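Local atomic coordinates of CcbJ (Streptomyces caelestis, PDB entry 4HGZ), a protein that probably transfers a methyl group from S-adenosyl-L-methionine to a nitrogen atom of its substrate, as an N-methyltransferase of the AdoMet-dependent family. Residues A54-A59 and A252-R257; V71-V76 and R101-A106; L80-V85 and A105-G110; E86-E91 and Q128-V133. All coordinates share one frame; numbering follows the deposited sequence.

Interaction 1 of 4, residues A54-A59 and A252-R257. With SO4 (sulfate ion), chain T.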
# COMPACT_ATOMS: atom_id res chain seq x y z
N ALA C 54 23.45 10.81 26.67
CA ALA C 54 24.31 11.41 27.68
C ALA C 54 25.73 11.56 27.13
O ALA C 54 26.31 12.65 27.12
CB ALA C 54 24.29 10.58 28.97
N LEU C 55 26.28 10.45 26.66
CA LEU C 55 27.63 10.46 26.13
C LEU C 55 27.71 11.56 25.07
O LEU C 55 28.59 12.42 25.10
CB LEU C 55 28.00 9.09 25.57
CG LEU C 55 28.22 7.96 26.61
CD1 LEU C 55 28.03 6.54 26.02
CD2 LEU C 55 29.60 8.08 27.27
N PHE C 56 26.76 11.54 24.14
CA PHE C 56 26.72 12.53 23.08
C PHE C 56 26.80 13.95 23.62
O PHE C 56 27.68 14.71 23.23
CB PHE C 56 25.46 12.38 22.23
CG PHE C 56 25.47 13.21 20.98
CD1 PHE C 56 25.95 12.69 19.80
CD2 PHE C 56 25.00 14.51 21.00
CE1 PHE C 56 25.97 13.45 18.66
CE2 PHE C 56 25.02 15.28 19.85
CZ PHE C 56 25.51 14.75 18.68
N VAL C 57 25.88 14.31 24.51
CA VAL C 57 25.88 15.65 25.09
C VAL C 57 27.18 15.94 25.87
O VAL C 57 27.82 16.97 25.64
CB VAL C 57 24.64 15.90 25.97
CG1 VAL C 57 24.80 17.17 26.77
CG2 VAL C 57 23.40 15.98 25.10
N ALA C 58 27.57 15.02 26.75
CA ALA C 58 28.84 15.14 27.48
C ALA C 58 30.01 15.51 26.58
O ALA C 58 30.77 16.43 26.89
CB ALA C 58 29.15 13.85 28.22
N ALA C 59 30.17 14.80 25.46
CA ALA C 59 31.26 15.08 24.53
C ALA C 59 31.26 16.53 24.06
O ALA C 59 32.30 17.07 23.70
CB ALA C 59 31.22 14.12 23.33
N ALA C 252 21.59 10.20 12.47
CA ALA C 252 20.33 9.49 12.57
C ALA C 252 19.98 9.25 14.02
O ALA C 252 18.84 8.95 14.36
CB ALA C 252 20.44 8.14 11.85
N ASP C 253 20.98 9.35 14.89
CA ASP C 253 20.80 8.92 16.26
C ASP C 253 22.03 9.31 17.09
O ASP C 253 23.00 9.84 16.55
CB ASP C 253 20.58 7.42 16.29
CG ASP C 253 21.85 6.64 15.95
OD1 ASP C 253 22.92 7.27 15.84
OD2 ASP C 253 21.76 5.41 15.80
N PHE C 254 21.99 9.05 18.39
CA PHE C 254 23.06 9.59 19.23
C PHE C 254 24.40 8.88 19.10
O PHE C 254 25.38 9.30 19.72
CB PHE C 254 22.64 9.68 20.70
CG PHE C 254 21.71 10.81 20.99
CD1 PHE C 254 22.11 12.12 20.77
CD2 PHE C 254 20.42 10.57 21.45
CE1 PHE C 254 21.24 13.18 21.02
CE2 PHE C 254 19.55 11.62 21.69
CZ PHE C 254 19.97 12.92 21.49
N GLU C 255 24.46 7.81 18.32
CA GLU C 255 25.74 7.13 18.11
C GLU C 255 26.35 7.56 16.78
O GLU C 255 27.31 6.98 16.32
CB GLU C 255 25.60 5.62 18.20
CG GLU C 255 24.83 5.13 19.42
CD GLU C 255 24.97 3.63 19.63
OE1 GLU C 255 26.08 3.18 19.95
OE2 GLU C 255 23.97 2.90 19.47
N ARG C 256 25.77 8.58 16.17
CA ARG C 256 26.41 9.21 15.02
C ARG C 256 26.32 8.40 13.73
O ARG C 256 27.12 8.58 12.82
CB ARG C 256 27.87 9.54 15.34
CG ARG C 256 28.00 10.51 16.49
CD ARG C 256 29.40 11.10 16.62
NE ARG C 256 29.38 12.21 17.56
CZ ARG C 256 29.29 12.07 18.89
NH1 ARG C 256 29.22 10.86 19.44
NH2 ARG C 256 29.28 13.15 19.67
N ARG C 257 25.33 7.52 13.65
CA ARG C 257 25.11 6.78 12.42
C ARG C 257 24.70 7.74 11.33
O ARG C 257 24.09 8.78 11.61
CB ARG C 257 24.04 5.72 12.60
CG ARG C 257 24.42 4.67 13.59
CD ARG C 257 23.42 3.56 13.60
NE ARG C 257 24.01 2.40 14.25
CZ ARG C 257 23.91 2.15 15.55
NH1 ARG C 257 23.23 2.97 16.33
NH2 ARG C 257 24.48 1.07 16.05
S SO4 T . 26.20 -0.44 13.30
O1 SO4 T . 27.36 -1.24 12.91
O2 SO4 T . 25.06 -0.81 12.47
O3 SO4 T . 25.92 -0.67 14.72
O4 SO4 T . 26.49 0.97 13.08
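Phe56 drops from helix 50-61 into the turn formed by Asp253-Arg256, where its ring meets Phe254. CD1 of Phe254 lies over one face of the Phe56 ring, 3.5 Å from Phe56 CG. Phe56 CG in turn lies near the plane of the Phe254 ring, at its edge; the planes stand 57° apart, so the pair is oblique. Both residues are buried, and Phe56 also reaches Val267 and Val269, so this is the tight half. The geometry ties the helix before strand 66-69 to the connection between strands 245-251 and 265-272, the last two strands of the seven-stranded class I methyltransferase sheet. Toward solvent the packing thins: the extended Arg256 chain turns one face of its guanidinium to Phe56 CD1, 3.4 Å from NH2, with the planes 23° apart. Ala59 CB brushes the same nitrogen. At the far end of the turn, Asp253 OD1 accepts from Glu255 N in an Asx turn and, from the opposite face of its carboxylate, from Arg257 N. Arg257 NH1 bridges Asp253 OD2 and Glu255 OE2. Its NH2 and NE bond sulfate O3 (2.6 Å) and O4; the ion, probably from the crystallisation liquor, also accepts from Arg258 N of the second subunit.

Interaction 2 of 4, residues V71-V76 and R101-A106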
# COMPACT_ATOMS: atom_id res chain seq x y z
N VAL C 71 13.02 17.58 30.67
CA VAL C 71 13.87 16.61 31.34
C VAL C 71 13.09 15.44 31.94
O VAL C 71 13.69 14.48 32.42
CB VAL C 71 14.67 17.32 32.44
CG1 VAL C 71 13.73 17.81 33.54
CG2 VAL C 71 15.77 16.43 33.00
N GLY C 72 11.77 15.51 31.92
CA GLY C 72 10.93 14.41 32.42
C GLY C 72 11.37 13.88 33.78
O GLY C 72 11.50 14.64 34.74
N THR C 73 11.60 12.57 33.88
CA THR C 73 12.03 11.98 35.14
C THR C 73 13.54 11.72 35.17
O THR C 73 14.03 10.99 36.03
CB THR C 73 11.30 10.67 35.46
OG1 THR C 73 11.57 9.72 34.42
CG2 THR C 73 9.80 10.90 35.57
N GLY C 74 14.26 12.30 34.22
CA GLY C 74 15.73 12.24 34.24
C GLY C 74 16.35 11.15 33.39
O GLY C 74 17.48 10.73 33.63
N ARG C 75 15.61 10.71 32.38
CA ARG C 75 16.07 9.62 31.52
C ARG C 75 17.46 9.88 30.96
O ARG C 75 18.30 8.98 30.92
CB ARG C 75 15.09 9.39 30.38
CG ARG C 75 15.48 8.27 29.48
CD ARG C 75 14.49 8.09 28.34
NE ARG C 75 14.44 9.25 27.44
CZ ARG C 75 15.23 9.40 26.37
NH1 ARG C 75 16.14 8.49 26.08
NH2 ARG C 75 15.10 10.48 25.60
N VAL C 76 17.71 11.12 30.55
CA VAL C 76 19.02 11.52 30.06
C VAL C 76 19.86 12.21 31.15
O VAL C 76 21.08 12.11 31.15
CB VAL C 76 18.88 12.48 28.86
CG1 VAL C 76 20.23 12.72 28.20
CG2 VAL C 76 17.87 11.93 27.85
N ARG C 101 12.97 14.89 41.36
CA ARG C 101 13.53 15.36 42.63
C ARG C 101 13.73 14.22 43.61
O ARG C 101 14.73 14.16 44.32
CB ARG C 101 12.61 16.39 43.27
CG ARG C 101 12.67 17.76 42.64
CD ARG C 101 12.36 18.81 43.68
NE ARG C 101 12.26 20.15 43.12
CZ ARG C 101 11.12 20.78 42.94
NH1 ARG C 101 9.98 20.18 43.27
NH2 ARG C 101 11.10 22.00 42.43
N GLU C 102 12.75 13.33 43.65
CA GLU C 102 12.80 12.18 44.54
C GLU C 102 13.98 11.28 44.17
O GLU C 102 14.82 10.97 45.00
CB GLU C 102 11.48 11.42 44.43
CG GLU C 102 11.19 10.46 45.57
CD GLU C 102 9.80 9.84 45.45
OE1 GLU C 102 9.05 10.23 44.53
OE2 GLU C 102 9.47 8.96 46.28
N LYS C 103 14.02 10.88 42.90
CA LYS C 103 15.12 10.05 42.40
C LYS C 103 16.48 10.71 42.60
O LYS C 103 17.45 10.05 42.96
CB LYS C 103 14.89 9.72 40.92
CG LYS C 103 13.78 8.70 40.70
CD LYS C 103 13.24 8.73 39.28
CE LYS C 103 14.31 8.40 38.25
NZ LYS C 103 13.72 8.23 36.89
N ALA C 104 16.53 12.02 42.39
CA ALA C 104 17.76 12.77 42.59
C ALA C 104 18.28 12.62 44.02
O ALA C 104 19.48 12.47 44.24
CB ALA C 104 17.56 14.24 42.24
N ALA C 105 17.36 12.67 44.98
CA ALA C 105 17.74 12.57 46.39
C ALA C 105 18.43 11.24 46.64
O ALA C 105 19.36 11.16 47.44
CB ALA C 105 16.52 12.70 47.30
N ALA C 106 17.97 10.21 45.94
CA ALA C 106 18.45 8.86 46.18
C ALA C 106 19.61 8.47 45.25
O ALA C 106 20.17 7.39 45.39
CB ALA C 106 17.31 7.86 46.04
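Lys103 sends its ammonium group across from helix 94-106 to the loop 71-76, and NZ donates to the carbonyl oxygen of Thr73 at 2.9 Å. The lysine meets that oxygen from above the carbonyl plane, 36° out of it. CE follows close behind, 3.4 Å from Thr73 O. Beside the bond sits the threonine hydroxyl, with OG1 3.6 Å from Lys103 NZ. Thr73 OG1 is placed there by a chi1 of 61°, which tucks it between the backbone N and the carbonyl carbon. The lysine gets across by a bend at chi3 (61°) in an otherwise stretched chain, and it also rests on Phe78 of helix 77-82, which Ala104 touches too. One charged bond thus carries a small surface contact in which the two backbones stay well apart.

Further out, the loop is shaped by its own chain. A type II' beta turn runs from Val71 to Gly74, closed by Gly74 N donating to Val71 O at 2.9 Å, and Gly72 takes a positive phi at its second position. Gly72 N is held by Glu91 OE2, and Arg75 NH1 forms a salt bridge with Asp49 OD1. Arg75 and Glu91 both bind S-adenosyl-L-homocysteine in a structure of this protein. Leaving strand 66-69 and leading into helix 77-82, the turn is consistent with the glycine-rich, Rossmann-like loop of class I methyltransferases, beside which the cofactor lies in that family.

Interaction 3 of 4, residues L80-V85 and A105-G110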
# COMPACT_ATOMS: atom_id res chain seq x y z
N LEU C 80 23.67 11.56 32.48
CA LEU C 80 24.58 12.70 32.40
C LEU C 80 25.33 12.86 33.71
O LEU C 80 26.53 13.12 33.73
CB LEU C 80 23.83 13.98 32.05
CG LEU C 80 23.83 14.26 30.54
CD1 LEU C 80 22.87 15.39 30.18
CD2 LEU C 80 25.25 14.57 30.04
N ALA C 81 24.61 12.71 34.81
CA ALA C 81 25.19 12.96 36.12
C ALA C 81 26.26 11.92 36.41
O ALA C 81 27.21 12.20 37.14
CB ALA C 81 24.10 12.96 37.19
N ASP C 82 26.12 10.74 35.82
CA ASP C 82 27.14 9.68 35.96
C ASP C 82 28.46 9.98 35.24
O ASP C 82 29.50 9.40 35.56
CB ASP C 82 26.60 8.31 35.51
CG ASP C 82 25.59 7.72 36.50
OD1 ASP C 82 25.70 7.98 37.72
OD2 ASP C 82 24.70 6.97 36.05
N LEU C 83 28.42 10.89 34.27
CA LEU C 83 29.61 11.26 33.51
C LEU C 83 30.25 12.52 34.06
O LEU C 83 31.17 13.09 33.45
CB LEU C 83 29.28 11.45 32.03
CG LEU C 83 28.35 10.43 31.36
CD1 LEU C 83 27.92 10.94 29.99
CD2 LEU C 83 29.02 9.08 31.23
N GLY C 84 29.76 12.97 35.21
CA GLY C 84 30.29 14.16 35.89
C GLY C 84 29.83 15.49 35.31
O GLY C 84 30.47 16.52 35.54
N VAL C 85 28.72 15.46 34.58
CA VAL C 85 28.16 16.65 33.95
C VAL C 85 27.05 17.28 34.80
O VAL C 85 26.11 16.61 35.22
CB VAL C 85 27.55 16.28 32.59
CG1 VAL C 85 26.99 17.50 31.90
CG2 VAL C 85 28.59 15.62 31.71
N ALA C 105 17.36 12.67 44.98
CA ALA C 105 17.74 12.57 46.39
C ALA C 105 18.43 11.24 46.64
O ALA C 105 19.36 11.16 47.44
CB ALA C 105 16.52 12.70 47.30
N ALA C 106 17.97 10.21 45.94
CA ALA C 106 18.45 8.86 46.18
C ALA C 106 19.61 8.47 45.25
O ALA C 106 20.17 7.39 45.39
CB ALA C 106 17.31 7.86 46.04
N HIS C 107 19.96 9.35 44.32
CA HIS C 107 20.96 9.02 43.31
C HIS C 107 22.37 9.40 43.76
O HIS C 107 22.60 10.49 44.28
CB HIS C 107 20.64 9.74 42.01
CG HIS C 107 21.27 9.13 40.81
ND1 HIS C 107 22.53 9.45 40.38
CD2 HIS C 107 20.79 8.21 39.93
CE1 HIS C 107 22.81 8.77 39.28
NE2 HIS C 107 21.78 8.01 38.99
N PRO C 108 23.33 8.49 43.54
CA PRO C 108 24.72 8.71 43.94
C PRO C 108 25.26 10.02 43.38
O PRO C 108 26.14 10.64 43.98
CB PRO C 108 25.46 7.53 43.30
CG PRO C 108 24.42 6.47 43.15
CD PRO C 108 23.15 7.21 42.84
N ASN C 109 24.74 10.44 42.23
CA ASN C 109 25.19 11.68 41.62
C ASN C 109 24.06 12.70 41.43
O ASN C 109 24.17 13.63 40.63
CB ASN C 109 25.91 11.39 40.32
CG ASN C 109 27.19 10.60 40.53
OD1 ASN C 109 28.01 10.95 41.38
ND2 ASN C 109 27.37 9.53 39.76
N GLY C 110 22.99 12.53 42.19
CA GLY C 110 21.87 13.45 42.13
C GLY C 110 22.32 14.89 42.22
O GLY C 110 21.79 15.76 41.54
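The polar part of this contact centres on Asp82 OD1, which accepts from Asn109 ND2 at 3.1 Å. The amide nitrogen comes to the anti lone pair of the carboxylate oxygen, the oxygen lies 5° from the amide plane, and the N-H...O angle is 155°. Amide and carboxylate are turned 75° against each other. The same oxygen lies near the ring plane of His107 at its edge, 3.4 Å from CE1. The His107 ring is steadied in turn: its ND1 accepts from Asn109 N at 3.0 Å, within the type I turn His107-Gly110, and it stacks on Phe78.

Van der Waals packing supplies the rest. Ala81 CB points into the turn, 3.5 Å from Asn109 O; its apolar partner is Asn109 CB, 3.9 Å away. The end of helix 77-82 is thereby joined to the turn that follows helix 94-106 and leads toward strand 113-117.

The other carboxylate oxygen, OD2, forms a salt bridge to Arg51 NH1 of helix 50-61. With its two oxygens engaged by an arginine and an amide, the carboxylate is probably kept ionised. Because His107 ND1 accepts from Asn109 N, the ring's proton should sit on NE2, whereas Asp82 OD1 meets the ring at CE1.

Interaction 4 of 4, residues E86-E91 and Q128-V133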
# COMPACT_ATOMS: atom_id res chain seq x y z
N GLU C 86 27.15 18.59 35.04
CA GLU C 86 26.09 19.29 35.78
C GLU C 86 24.90 19.59 34.87
O GLU C 86 25.03 20.30 33.87
CB GLU C 86 26.63 20.59 36.40
CG GLU C 86 25.61 21.30 37.27
CD GLU C 86 26.13 22.61 37.85
OE1 GLU C 86 27.36 22.80 37.93
OE2 GLU C 86 25.29 23.46 38.23
N VAL C 87 23.74 19.04 35.22
CA VAL C 87 22.54 19.19 34.40
C VAL C 87 21.41 19.97 35.08
O VAL C 87 20.82 19.51 36.07
CB VAL C 87 21.96 17.82 34.01
CG1 VAL C 87 20.74 18.03 33.16
CG2 VAL C 87 22.96 17.02 33.24
N HIS C 88 21.10 21.14 34.55
CA HIS C 88 19.88 21.84 34.91
C HIS C 88 18.77 21.35 33.99
O HIS C 88 18.89 21.40 32.76
CB HIS C 88 20.08 23.34 34.72
CG HIS C 88 21.19 23.90 35.55
ND1 HIS C 88 21.44 25.25 35.67
CD2 HIS C 88 22.11 23.28 36.33
CE1 HIS C 88 22.47 25.44 36.48
NE2 HIS C 88 22.89 24.25 36.89
N GLY C 89 17.68 20.85 34.57
CA GLY C 89 16.59 20.31 33.76
C GLY C 89 15.27 21.04 33.93
O GLY C 89 14.75 21.13 35.05
N VAL C 90 14.73 21.55 32.83
CA VAL C 90 13.43 22.20 32.83
C VAL C 90 12.31 21.22 32.49
O VAL C 90 12.42 20.43 31.56
CB VAL C 90 13.39 23.35 31.82
CG1 VAL C 90 11.99 23.95 31.76
CG2 VAL C 90 14.41 24.41 32.20
N GLU C 91 11.22 21.29 33.25
CA GLU C 91 10.06 20.43 33.03
C GLU C 91 8.78 21.12 33.52
O GLU C 91 8.74 21.62 34.64
CB GLU C 91 10.22 19.11 33.78
CG GLU C 91 9.03 18.19 33.63
CD GLU C 91 8.71 17.93 32.18
OE1 GLU C 91 7.51 17.99 31.81
OE2 GLU C 91 9.66 17.69 31.41
N GLN C 128 23.02 32.91 33.94
CA GLN C 128 23.56 31.59 33.66
C GLN C 128 23.66 31.35 32.17
O GLN C 128 22.70 31.59 31.42
CB GLN C 128 22.68 30.50 34.27
CG GLN C 128 23.29 29.12 34.15
CD GLN C 128 24.58 28.99 34.97
OE1 GLN C 128 24.56 29.06 36.20
NE2 GLN C 128 25.71 28.82 34.28
N ARG C 129 24.81 30.87 31.73
CA ARG C 129 24.96 30.40 30.36
C ARG C 129 25.33 28.93 30.39
O ARG C 129 25.80 28.43 31.41
CB ARG C 129 26.02 31.21 29.63
CG ARG C 129 25.62 32.67 29.47
CD ARG C 129 24.42 32.81 28.56
NE ARG C 129 24.06 34.21 28.40
CZ ARG C 129 23.19 34.84 29.18
NH1 ARG C 129 22.58 34.18 30.16
NH2 ARG C 129 22.93 36.12 28.97
N TYR C 130 25.10 28.25 29.28
CA TYR C 130 25.30 26.82 29.22
C TYR C 130 26.19 26.44 28.04
O TYR C 130 26.34 27.21 27.09
CB TYR C 130 23.96 26.11 29.09
CG TYR C 130 23.08 26.27 30.29
CD1 TYR C 130 23.04 25.30 31.29
CD2 TYR C 130 22.27 27.39 30.44
CE1 TYR C 130 22.23 25.44 32.40
CE2 TYR C 130 21.45 27.54 31.55
CZ TYR C 130 21.44 26.56 32.53
OH TYR C 130 20.64 26.69 33.64
N SER C 131 26.77 25.25 28.12
CA SER C 131 27.68 24.76 27.09
C SER C 131 26.88 24.03 26.05
O SER C 131 27.25 23.99 24.88
CB SER C 131 28.71 23.81 27.72
OG SER C 131 28.06 22.66 28.23
N VAL C 132 25.76 23.46 26.49
CA VAL C 132 24.89 22.72 25.61
C VAL C 132 23.45 22.88 26.08
O VAL C 132 23.15 22.71 27.26
CB VAL C 132 25.22 21.23 25.63
CG1 VAL C 132 24.36 20.47 24.64
CG2 VAL C 132 26.69 21.02 25.36
N VAL C 133 22.55 23.21 25.15
CA VAL C 133 21.13 23.17 25.46
C VAL C 133 20.56 22.08 24.58
O VAL C 133 20.83 22.06 23.37
CB VAL C 133 20.43 24.49 25.13
CG1 VAL C 133 18.97 24.39 25.42
CG2 VAL C 133 21.06 25.65 25.92
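The imidazole of His88 and the phenol of Tyr130 meet edge to edge through their polar atoms, with ring planes 86° apart and centroids 5.2 Å from each other. Around the rim of the imidazole, near its plane, lie Tyr130 OH, Gln128 OE1 and Glu86 OE2; around the rim of the phenol lies the ND1 and CG side of the histidine. The hydrogen bond between His88 ND1 and Tyr130 OH measures 2.6 Å. Tyr130 CE1 follows the hydroxyl in, 3.7 Å from His88 CG. Gln128 is a looser neighbour, its OE1 4.2 Å from His88 CE1; the chain bends at chi2 and its NE2 donates to Arg129 O at 2.9 Å.

Across the ring, His88 NE2 donates to Glu86 OE2 at 2.9 Å, nearly straight and close to the ring plane, though the carboxylate is met on its anti side. Both ring nitrogens are thus bound, and these two bonds fix the rotation of the imidazole.

The pair reaches over strand 66-69, which lies between strands 87-91 and 130-135 in the sheet; Tyr130 packs on Leu67 of that middle strand, and His88 on Val114 of strand 113-117, on the other side of strand 87-91. At the far end of strand 87-91, Glu91 belongs to the S-adenosyl-L-homocysteine site. The result is a hydrogen-bonded chain of carboxylate, imidazole and phenol. By accepting from NE2, Glu86 probably makes ND1 a better acceptor.

From the N terminus, helix 50-61 comes first, and its partner loop 252-257 lies near the other end of the chain, so interaction 1 closes a long loop within which interactions 2, 3 and 4 are all nested. Next come loop 71-76 and segment 80-85, which pair with 101-106 and 105-110: interactions 2 and 3 end on the same stretch, sharing Ala105 and Ala106. Strand 87-91 lies inside both of those loops but finds its partner beyond them, at 128-133, so interaction 4 crosses each. Direct touches join them: Val71 N meets Val90 O, Leu80 packs on Val87, and Ala58 on Leu83. Together they link the sheet to three helices, the glycine-rich loop and the connection between the last two strands.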